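Local coordinates for protein alpha-galactosidase (Thermus thermophilus, PDB 6LCJ) that probably hydrolyses terminal alpha-galactosyl residues from galactosides, working as a thermostable hexameric glycosidase, at residues A145-A148 with R149-R153; K322-A325 with R326-E329; W392-N396 with V397-P401. All coordinates share one frame; numbering follows the deposited sequence.

Contact 1 (A145-A148 with R149-R153); sequences AAYA and RLLPR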
ATOM      1  N   ALA E 145     -13.943 -30.288 -36.432  1.00 38.16           N
ATOM      2  CA  ALA E 145     -14.927 -31.314 -36.769  1.00 36.53           C
ATOM      3  C   ALA E 145     -14.477 -32.701 -36.310  1.00 35.50           C
ATOM      4  O   ALA E 145     -15.311 -33.535 -35.944  1.00 36.73           O
ATOM      5  CB  ALA E 145     -15.191 -31.303 -38.274  1.00 36.27           C
ATOM      6  N   ALA E 146     -13.167 -32.962 -36.308  1.00 32.10           N
ATOM      7  CA  ALA E 146     -12.686 -34.266 -35.869  1.00 34.48           C
ATOM      8  C   ALA E 146     -12.759 -34.407 -34.355  1.00 34.50           C
ATOM      9  O   ALA E 146     -12.985 -35.509 -33.849  1.00 33.88           O
ATOM     10  CB  ALA E 146     -11.256 -34.496 -36.368  1.00 32.21           C
ATOM     11  N   TYR E 147     -12.565 -33.309 -33.620  1.00 38.29           N
ATOM     12  CA  TYR E 147     -12.763 -33.334 -32.172  1.00 37.06           C
ATOM     13  C   TYR E 147     -14.229 -33.575 -31.830  1.00 34.41           C
ATOM     14  O   TYR E 147     -14.545 -34.394 -30.958  1.00 31.94           O
ATOM     15  CB  TYR E 147     -12.257 -32.017 -31.559  1.00 32.80           C
ATOM     16  CG  TYR E 147     -12.450 -31.840 -30.056  1.00 30.84           C
ATOM     17  CD1 TYR E 147     -12.107 -32.845 -29.152  1.00 28.70           C
ATOM     18  CD2 TYR E 147     -12.953 -30.649 -29.543  1.00 32.00           C
ATOM     19  CE1 TYR E 147     -12.274 -32.667 -27.786  1.00 26.88           C
ATOM     20  CE2 TYR E 147     -13.127 -30.461 -28.180  1.00 28.63           C
ATOM     21  CZ  TYR E 147     -12.783 -31.469 -27.307  1.00 31.07           C
ATOM     22  OH  TYR E 147     -12.956 -31.268 -25.955  1.00 26.69           O
ATOM     23  N   ALA E 148     -15.142 -32.880 -32.520  1.00 36.57           N
ATOM     24  CA  ALA E 148     -16.562 -33.000 -32.195  1.00 36.16           C
ATOM     25  C   ALA E 148     -17.063 -34.434 -32.336  1.00 33.91           C
ATOM     26  O   ALA E 148     -17.934 -34.856 -31.565  1.00 32.81           O
ATOM     27  CB  ALA E 148     -17.387 -32.052 -33.068  1.00 31.25           C
ATOM     28  N   ARG E 149     -16.508 -35.207 -33.284  1.00 32.13           N
ATOM     29  CA  ARG E 149     -16.947 -36.593 -33.468  1.00 31.81           C
ATOM     30  C   ARG E 149     -16.636 -37.458 -32.265  1.00 35.55           C
ATOM     31  O   ARG E 149     -17.318 -38.462 -32.027  1.00 42.14           O
ATOM     32  CB  ARG E 149     -16.303 -37.198 -34.707  1.00 35.82           C
ATOM     33  CG  ARG E 149     -16.983 -36.766 -35.990  1.00 36.52           C
ATOM     34  CD  ARG E 149     -16.122 -37.049 -37.177  1.00 42.04           C
ATOM     35  NE  ARG E 149     -16.331 -36.058 -38.227  1.00 46.20           N
ATOM     36  CZ  ARG E 149     -15.348 -35.520 -38.939  1.00 41.87           C
ATOM     37  NH1 ARG E 149     -14.088 -35.877 -38.703  1.00 38.64           N
ATOM     38  NH2 ARG E 149     -15.625 -34.627 -39.880  1.00 44.66           N
ATOM     39  N   LEU E 150     -15.625 -37.094 -31.486  1.00 36.85           N
ATOM     40  CA  LEU E 150     -15.251 -37.866 -30.313  1.00 28.66           C
ATOM     41  C   LEU E 150     -16.006 -37.450 -29.056  1.00 29.03           C
ATOM     42  O   LEU E 150     -15.724 -37.979 -27.972  1.00 34.13           O
ATOM     43  CB  LEU E 150     -13.741 -37.761 -30.104  1.00 26.68           C
ATOM     44  CG  LEU E 150     -13.021 -38.331 -31.326  1.00 38.11           C
ATOM     45  CD1 LEU E 150     -11.535 -38.069 -31.260  1.00 38.49           C
ATOM     46  CD2 LEU E 150     -13.304 -39.830 -31.426  1.00 31.82           C
ATOM     47  N   LEU E 151     -16.951 -36.541 -29.157  1.00 26.54           N
ATOM     48  CA  LEU E 151     -17.721 -36.124 -27.996  1.00 26.56           C
ATOM     49  C   LEU E 151     -19.098 -36.765 -28.018  1.00 27.24           C
ATOM     50  O   LEU E 151     -19.537 -37.291 -29.041  1.00 31.66           O
ATOM     51  CB  LEU E 151     -17.830 -34.595 -27.964  1.00 27.45           C
ATOM     52  CG  LEU E 151     -16.503 -33.840 -27.869  1.00 30.82           C
ATOM     53  CD1 LEU E 151     -16.716 -32.334 -27.952  1.00 26.41           C
ATOM     54  CD2 LEU E 151     -15.764 -34.223 -26.600  1.00 27.83           C
ATOM     55  N   PRO E 152     -19.813 -36.760 -26.896  1.00 28.28           N
ATOM     56  CA  PRO E 152     -21.185 -37.262 -26.916  1.00 26.38           C
ATOM     57  C   PRO E 152     -22.038 -36.467 -27.894  1.00 33.13           C
ATOM     58  O   PRO E 152     -21.803 -35.281 -28.144  1.00 31.24           O
ATOM     59  CB  PRO E 152     -21.657 -37.069 -25.469  1.00 30.20           C
ATOM     60  CG  PRO E 152     -20.394 -37.056 -24.667  1.00 28.81           C
ATOM     61  CD  PRO E 152     -19.411 -36.346 -25.539  1.00 31.08           C
ATOM     62  N   ARG E 153     -23.029 -37.153 -28.466  1.00 35.79           N
ATOM     63  CA  ARG E 153     -23.973 -36.574 -29.407  1.00 32.04           C
ATOM     64  C   ARG E 153     -25.389 -36.875 -28.948  1.00 32.72           C
ATOM     65  O   ARG E 153     -25.648 -37.891 -28.306  1.00 34.67           O
ATOM     66  CB  ARG E 153     -23.759 -37.125 -30.819  1.00 33.28           C
ATOM     67  CG  ARG E 153     -22.306 -37.226 -31.191  1.00 33.96           C
ATOM     68  CD  ARG E 153     -22.140 -38.014 -32.449  1.00 41.42           C
ATOM     69  NE  ARG E 153     -22.657 -37.314 -33.616  1.00 47.65           N
ATOM     70  CZ  ARG E 153     -23.543 -37.828 -34.461  1.00 46.88           C
ATOM     71  NH1 ARG E 153     -24.016 -39.047 -34.249  1.00 50.53           N
ATOM     72  NH2 ARG E 153     -23.956 -37.121 -35.511  1.00 39.95           N
TER
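Tyr147 carries its ring with CG anti to the backbone N (chi1 177°), while Leu151, four residues on, has CG anti to its own carbonyl carbon (chi1 -61°); together these torsions bring a leucine fork up to an aromatic face. CD1 of Leu151 lies 4.2 Å from the centroid of the Tyr147 ring, close to the ring normal, in a CH-pi contact. Its other methyl, CD2, reaches the ring at CE1 of Tyr147, 4.0 Å away, with the two side chains crossing at a slant. The phenolic OH of Tyr147 has its polar partner elsewhere, the carbonyl of Ala108. With an alanine here in place of Leu151 both methyls are gone, and the Tyr147 ring would probably lose its CH-pi partner and have a gap opened beside it.

Arg149 shows a different use of the same helical spacing. Its chain folds back along the preceding turn, and the carbonyl oxygen of Ala145 sits 3.5 Å above the guanidinium plane, toward its rim, while NH1 of Arg149 packs 3.5 Å from CA of Ala146. A long, weak ion pair joins that NH1 to Glu142.

The backbone changes its bonding here. Arg149 N makes only a weak bond to Ala145 O, at 3.4 Å, and the next two amides reach three residues back: Leu150 N to Tyr147 O at 3.0 Å and Leu151 N to Ala148 O at 3.1 Å. Such i to i-3 bonds are characteristic of an alpha-helix tightening at its C-terminal end, here helix 140-149 leading into the loop before barrel strand 161-164.

Contact 2 (K322-A325 with R326-E329); sequences KAMA and RLRE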
ATOM      1  N   LYS E 322     -23.985 -35.533 -13.404  1.00 32.71           N
ATOM      2  CA  LYS E 322     -24.880 -36.464 -12.723  1.00 29.75           C
ATOM      3  C   LYS E 322     -26.228 -35.819 -12.416  1.00 32.87           C
ATOM      4  O   LYS E 322     -27.273 -36.459 -12.565  1.00 34.33           O
ATOM      5  CB  LYS E 322     -24.234 -36.985 -11.446  1.00 28.13           C
ATOM      6  CG  LYS E 322     -23.067 -37.929 -11.693  1.00 42.17           C
ATOM      7  CD  LYS E 322     -22.335 -38.281 -10.388  1.00 46.48           C
ATOM      8  CE  LYS E 322     -20.814 -38.421 -10.587  1.00 46.35           C
ATOM      9  NZ  LYS E 322     -20.055 -37.636  -9.546  1.00 52.39           N
ATOM     10  N   ALA E 323     -26.234 -34.550 -12.007  1.00 32.51           N
ATOM     11  CA  ALA E 323     -27.503 -33.862 -11.775  1.00 31.10           C
ATOM     12  C   ALA E 323     -28.305 -33.735 -13.067  1.00 33.69           C
ATOM     13  O   ALA E 323     -29.513 -33.996 -13.090  1.00 35.56           O
ATOM     14  CB  ALA E 323     -27.257 -32.478 -11.171  1.00 27.34           C
ATOM     15  N   MET E 324     -27.651 -33.327 -14.156  1.00 29.95           N
ATOM     16  CA  MET E 324     -28.359 -33.171 -15.420  1.00 32.21           C
ATOM     17  C   MET E 324     -28.813 -34.509 -15.984  1.00 32.13           C
ATOM     18  O   MET E 324     -29.863 -34.580 -16.629  1.00 31.52           O
ATOM     19  CB  MET E 324     -27.476 -32.441 -16.438  1.00 30.98           C
ATOM     20  CG  MET E 324     -27.199 -30.983 -16.113  1.00 29.32           C
ATOM     21  SD  MET E 324     -28.691 -30.058 -15.679  1.00 35.34           S
ATOM     22  CE  MET E 324     -28.452 -30.024 -13.946  1.00 32.38           C
ATOM     23  N   ALA E 325     -28.029 -35.571 -15.778  1.00 32.21           N
ATOM     24  CA  ALA E 325     -28.446 -36.895 -16.226  1.00 32.46           C
ATOM     25  C   ALA E 325     -29.755 -37.319 -15.566  1.00 34.16           C
ATOM     26  O   ALA E 325     -30.587 -37.981 -16.190  1.00 32.66           O
ATOM     27  CB  ALA E 325     -27.344 -37.908 -15.937  1.00 30.06           C
ATOM     28  N   ARG E 326     -29.962 -36.931 -14.313  1.00 30.87           N
ATOM     29  CA  ARG E 326     -31.218 -37.246 -13.658  1.00 34.74           C
ATOM     30  C   ARG E 326     -32.349 -36.416 -14.247  1.00 35.62           C
ATOM     31  O   ARG E 326     -33.463 -36.915 -14.444  1.00 38.55           O
ATOM     32  CB  ARG E 326     -31.078 -37.026 -12.145  1.00 34.93           C
ATOM     33  CG  ARG E 326     -32.388 -37.072 -11.361  1.00 46.48           C
ATOM     34  CD  ARG E 326     -32.997 -38.500 -11.231  1.00 55.18           C
ATOM     35  NE  ARG E 326     -34.418 -38.441 -10.855  1.00 52.17           N
ATOM     36  CZ  ARG E 326     -35.415 -38.925 -11.596  1.00 44.52           C
ATOM     37  NH1 ARG E 326     -35.155 -39.524 -12.755  1.00 41.61           N
ATOM     38  NH2 ARG E 326     -36.671 -38.792 -11.188  1.00 36.65           N
ATOM     39  N   LEU E 327     -32.078 -35.150 -14.550  1.00 36.08           N
ATOM     40  CA  LEU E 327     -33.095 -34.317 -15.179  1.00 34.16           C
ATOM     41  C   LEU E 327     -33.350 -34.768 -16.612  1.00 31.43           C
ATOM     42  O   LEU E 327     -34.464 -34.607 -17.123  1.00 28.48           O
ATOM     43  CB  LEU E 327     -32.665 -32.852 -15.142  1.00 32.69           C
ATOM     44  CG  LEU E 327     -33.039 -32.012 -13.932  1.00 34.69           C
ATOM     45  CD1 LEU E 327     -32.507 -32.648 -12.684  1.00 33.55           C
ATOM     46  CD2 LEU E 327     -32.488 -30.599 -14.085  1.00 34.61           C
ATOM     47  N   ARG E 328     -32.337 -35.337 -17.266  1.00 28.55           N
ATOM     48  CA  ARG E 328     -32.537 -35.902 -18.592  1.00 32.31           C
ATOM     49  C   ARG E 328     -33.525 -37.058 -18.541  1.00 34.69           C
ATOM     50  O   ARG E 328     -34.444 -37.136 -19.360  1.00 33.89           O
ATOM     51  CB  ARG E 328     -31.201 -36.353 -19.189  1.00 28.77           C
ATOM     52  CG  ARG E 328     -31.319 -37.158 -20.506  1.00 27.05           C
ATOM     53  CD  ARG E 328     -31.609 -36.284 -21.740  1.00 27.98           C
ATOM     54  NE  ARG E 328     -33.037 -36.009 -21.910  1.00 31.67           N
ATOM     55  CZ  ARG E 328     -33.543 -35.091 -22.732  1.00 32.24           C
ATOM     56  NH1 ARG E 328     -32.746 -34.326 -23.462  1.00 32.11           N
ATOM     57  NH2 ARG E 328     -34.855 -34.930 -22.821  1.00 31.37           N
ATOM     58  N   GLU E 329     -33.356 -37.958 -17.563  1.00 38.54           N
ATOM     59  CA  GLU E 329     -34.246 -39.107 -17.432  1.00 35.04           C
ATOM     60  C   GLU E 329     -35.630 -38.683 -16.975  1.00 34.62           C
ATOM     61  O   GLU E 329     -36.634 -39.232 -17.438  1.00 36.46           O
ATOM     62  CB  GLU E 329     -33.656 -40.123 -16.462  1.00 33.87           C
ATOM     63  CG  GLU E 329     -32.546 -40.958 -17.064  1.00 36.48           C
ATOM     64  CD  GLU E 329     -33.064 -42.027 -18.040  1.00 44.16           C
ATOM     65  OE1 GLU E 329     -34.293 -42.122 -18.264  1.00 42.56           O
ATOM     66  OE2 GLU E 329     -32.233 -42.778 -18.593  1.00 45.70           O
TER
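The carbonyl oxygen of Ala323 receives two backbone N-H groups at once: a bond from Leu327 N at 3.2 Å, with the donor tilted just 16° from the carbonyl plane, and a weak, bent one from Arg326 N. This is ordinary alpha-helical bonding with a bifurcated branch, in helix 317-331 of a beta-alpha-beta unit of the TIM-barrel fold, between strands 298-303 and 335-338. Arg326 N is shared in turn, since it also bonds to Lys322 O. The i to i-4 pattern runs on through Arg328 N to Met324 O at 2.7 Å and Glu329 N to Ala325 O at 3.1 Å.

Side chains sort themselves around this frame. Ala323, Arg326 and Leu327 pack against helix 280-296, and Met324 meets Phe237, Leu306 and Leu349 of nearby loops. Arg328, whose CG stands anti to the backbone N (chi1 171°), leads away from the preceding turn to a salt bridge with Asp351 and the backbone oxygens of Leu349 and Ala334. Met324 and Leu327 lie side by side, pointing the same way; the methionine chain, bent at chi2 and chi3, places CE of Met324 4.1 Å from CD2 of Leu327.

Contact 3 (W392-N396 with V397-P401); sequences WLMEN and VHVDP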
ATOM      1  N   TRP E 392     -19.067 -25.821 -34.682  1.00 24.53           N
ATOM      2  CA  TRP E 392     -18.611 -27.205 -34.779  1.00 24.93           C
ATOM      3  C   TRP E 392     -19.389 -28.137 -33.862  1.00 27.18           C
ATOM      4  O   TRP E 392     -19.358 -29.351 -34.063  1.00 33.14           O
ATOM      5  CB  TRP E 392     -17.110 -27.307 -34.468  1.00 24.85           C
ATOM      6  CG  TRP E 392     -16.676 -26.548 -33.250  1.00 25.26           C
ATOM      7  CD1 TRP E 392     -16.440 -25.211 -33.160  1.00 25.19           C
ATOM      8  CD2 TRP E 392     -16.432 -27.084 -31.938  1.00 27.70           C
ATOM      9  NE1 TRP E 392     -16.077 -24.874 -31.875  1.00 27.75           N
ATOM     10  CE2 TRP E 392     -16.058 -26.009 -31.108  1.00 27.11           C
ATOM     11  CE3 TRP E 392     -16.496 -28.366 -31.388  1.00 24.84           C
ATOM     12  CZ2 TRP E 392     -15.752 -26.177 -29.766  1.00 29.78           C
ATOM     13  CZ3 TRP E 392     -16.195 -28.532 -30.068  1.00 28.55           C
ATOM     14  CH2 TRP E 392     -15.828 -27.444 -29.260  1.00 32.43           C
ATOM     15  N   LEU E 393     -20.097 -27.612 -32.870  1.00 27.29           N
ATOM     16  CA  LEU E 393     -20.930 -28.458 -32.024  1.00 31.41           C
ATOM     17  C   LEU E 393     -22.218 -28.919 -32.693  1.00 28.72           C
ATOM     18  O   LEU E 393     -22.998 -29.625 -32.051  1.00 29.39           O
ATOM     19  CB  LEU E 393     -21.275 -27.733 -30.726  1.00 24.27           C
ATOM     20  CG  LEU E 393     -20.013 -27.591 -29.897  1.00 28.97           C
ATOM     21  CD1 LEU E 393     -20.235 -26.546 -28.828  1.00 24.63           C
ATOM     22  CD2 LEU E 393     -19.606 -28.942 -29.321  1.00 28.37           C
ATOM     23  N   MET E 394     -22.476 -28.521 -33.945  1.00 29.84           N
ATOM     24  CA  MET E 394     -23.668 -28.988 -34.646  1.00 29.61           C
ATOM     25  C   MET E 394     -23.614 -30.485 -34.895  1.00 31.86           C
ATOM     26  O   MET E 394     -24.636 -31.087 -35.228  1.00 33.20           O
ATOM     27  CB  MET E 394     -23.825 -28.242 -35.970  1.00 28.93           C
ATOM     28  CG  MET E 394     -24.406 -26.844 -35.822  1.00 27.24           C
ATOM     29  SD  MET E 394     -24.333 -26.022 -37.408  1.00 38.05           S
ATOM     30  CE  MET E 394     -25.543 -26.984 -38.343  1.00 29.95           C
ATOM     31  N   GLU E 395     -22.430 -31.080 -34.753  1.00 30.90           N
ATOM     32  CA  GLU E 395     -22.280 -32.524 -34.736  1.00 30.54           C
ATOM     33  C   GLU E 395     -22.957 -33.159 -33.521  1.00 36.46           C
ATOM     34  O   GLU E 395     -23.383 -34.318 -33.579  1.00 35.08           O
ATOM     35  CB  GLU E 395     -20.787 -32.853 -34.738  1.00 33.31           C
ATOM     36  CG  GLU E 395     -20.470 -34.328 -34.635  1.00 40.05           C
ATOM     37  CD  GLU E 395     -20.762 -35.087 -35.924  1.00 49.34           C
ATOM     38  OE1 GLU E 395     -20.954 -34.441 -36.993  1.00 46.37           O
ATOM     39  OE2 GLU E 395     -20.791 -36.341 -35.861  1.00 51.39           O
ATOM     40  N   ASN E 396     -23.055 -32.429 -32.411  1.00 30.96           N
ATOM     41  CA  ASN E 396     -23.354 -33.040 -31.128  1.00 28.93           C
ATOM     42  C   ASN E 396     -24.673 -32.621 -30.514  1.00 28.61           C
ATOM     43  O   ASN E 396     -25.146 -33.300 -29.606  1.00 29.23           O
ATOM     44  CB  ASN E 396     -22.236 -32.731 -30.121  1.00 29.01           C
ATOM     45  CG  ASN E 396     -20.864 -33.060 -30.661  1.00 30.18           C
ATOM     46  OD1 ASN E 396     -20.281 -32.282 -31.411  1.00 32.27           O
ATOM     47  ND2 ASN E 396     -20.336 -34.220 -30.282  1.00 30.90           N
ATOM     48  N   VAL E 397     -25.288 -31.526 -30.980  1.00 24.11           N
ATOM     49  CA  VAL E 397     -26.478 -30.989 -30.346  1.00 25.16           C
ATOM     50  C   VAL E 397     -27.060 -29.963 -31.302  1.00 25.87           C
ATOM     51  O   VAL E 397     -26.358 -29.460 -32.180  1.00 30.31           O
ATOM     52  CB  VAL E 397     -26.117 -30.365 -28.969  1.00 25.45           C
ATOM     53  CG1 VAL E 397     -25.170 -29.195 -29.143  1.00 22.19           C
ATOM     54  CG2 VAL E 397     -27.365 -29.936 -28.201  1.00 25.07           C
ATOM     55  N   HIS E 398     -28.347 -29.670 -31.154  1.00 22.73           N
ATOM     56  CA  HIS E 398     -28.929 -28.524 -31.831  1.00 25.80           C
ATOM     57  C   HIS E 398     -28.325 -27.250 -31.260  1.00 30.70           C
ATOM     58  O   HIS E 398     -28.501 -26.942 -30.074  1.00 22.99           O
ATOM     59  CB  HIS E 398     -30.443 -28.516 -31.673  1.00 26.95           C
ATOM     60  CG  HIS E 398     -31.104 -29.692 -32.310  1.00 32.31           C
ATOM     61  ND1 HIS E 398     -32.378 -30.103 -31.978  1.00 26.56           N
ATOM     62  CD2 HIS E 398     -30.648 -30.568 -33.240  1.00 29.09           C
ATOM     63  CE1 HIS E 398     -32.684 -31.173 -32.693  1.00 32.54           C
ATOM     64  NE2 HIS E 398     -31.655 -31.471 -33.469  1.00 31.37           N
ATOM     65  N   VAL E 399     -27.616 -26.509 -32.106  1.00 28.15           N
ATOM     66  CA  VAL E 399     -26.916 -25.306 -31.681  1.00 27.26           C
ATOM     67  C   VAL E 399     -27.872 -24.126 -31.785  1.00 28.17           C
ATOM     68  O   VAL E 399     -28.347 -23.786 -32.876  1.00 25.63           O
ATOM     69  CB  VAL E 399     -25.657 -25.085 -32.524  1.00 25.77           C
ATOM     70  CG1 VAL E 399     -25.108 -23.691 -32.280  1.00 25.78           C
ATOM     71  CG2 VAL E 399     -24.638 -26.158 -32.189  1.00 25.14           C
ATOM     72  N   ASP E 400     -28.174 -23.515 -30.643  1.00 25.15           N
ATOM     73  CA  ASP E 400     -29.107 -22.403 -30.599  1.00 24.20           C
ATOM     74  C   ASP E 400     -28.358 -21.077 -30.659  1.00 23.48           C
ATOM     75  O   ASP E 400     -27.626 -20.756 -29.717  1.00 24.86           O
ATOM     76  CB  ASP E 400     -29.938 -22.488 -29.329  1.00 24.11           C
ATOM     77  CG  ASP E 400     -30.985 -21.397 -29.243  1.00 34.36           C
ATOM     78  OD1 ASP E 400     -31.151 -20.643 -30.243  1.00 33.68           O
ATOM     79  OD2 ASP E 400     -31.657 -21.308 -28.178  1.00 35.19           O
ATOM     80  N   PRO E 401     -28.512 -20.269 -31.711  1.00 26.03           N
ATOM     81  CA  PRO E 401     -27.795 -18.988 -31.773  1.00 26.42           C
ATOM     82  C   PRO E 401     -28.538 -17.857 -31.083  1.00 27.02           C
ATOM     83  O   PRO E 401     -28.054 -16.718 -31.112  1.00 29.83           O
ATOM     84  CB  PRO E 401     -27.685 -18.728 -33.290  1.00 21.04           C
ATOM     85  CG  PRO E 401     -28.980 -19.286 -33.825  1.00 27.42           C
ATOM     86  CD  PRO E 401     -29.424 -20.426 -32.861  1.00 28.17           C
TER
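Met394 and Val399 meet through CG of the methionine and CG2 of the valine, 3.7 Å apart, their side chains crossing at about a right angle. The same CG2 of Val399 also lies 4.0 Å from CB of Leu393, so one methyl is lodged against two consecutive residues of the 3-10 turn. Its placement follows from the valine torsion (chi1 168°), which leaves CG2 anti to the carbonyl carbon and turns it toward the backbone between Leu393 and Met394.

Nearer the bend, Val397 sets CG1 in the crowded position between its backbone N and carbonyl carbon. That methyl comes within 3.7 Å of the carbonyl oxygen of Leu393, and only distantly approaches CB of the same leucine.

The turn behind these contacts is organised by Leu393 O. Asn396 N bonds to Leu393 O at 2.8 Å, the i to i-3 bond of a 3-10 turn. Val397 N also bonds to Leu393 O, at 3.2 Å, weakly and with a bent angle of 131°. Two amides thus converge on the one carbonyl oxygen of Leu393, a buried residue, and bring the chain round from the helical segment to the extended one.

Further out, Val399 and Met394 both reach helix 415-428, at Thr428 and Phe427, and Trp392 meets the ring of Phe144 on helix 140-149. Strand 398-400 pairs in parallel with strand 352-354 through backbone bonds of His398 and Asp400 to Leu353. The turn therefore delivers the chain from helix 380-388 into the seventh strand of the barrel, with strand 352-354 beside it.

Contacts 1 and 3 are direct neighbours, their centres 11 Å apart. The side-chain nitrogen ND2 of Asn396 joins them, lying 2.8 Å from Ala148 O and 2.8 Å from Pro152 O, both probable hydrogen bonds. A second tie is the salt bridge between Arg153 NE of contact 1 and Glu395 OE2 of contact 3. The helix end before the first barrel strand is thereby fastened to the turn before the seventh. Contact 2 stands apart, on a helix between the fourth and fifth strands: its centre is 21 Å from contact 1 and 20 Å from contact 3, with nearest atoms about 9 and 8 Å away. Asp351 bridges the latter distance, pairing with Arg328 through its side chain and with His398 through its backbone.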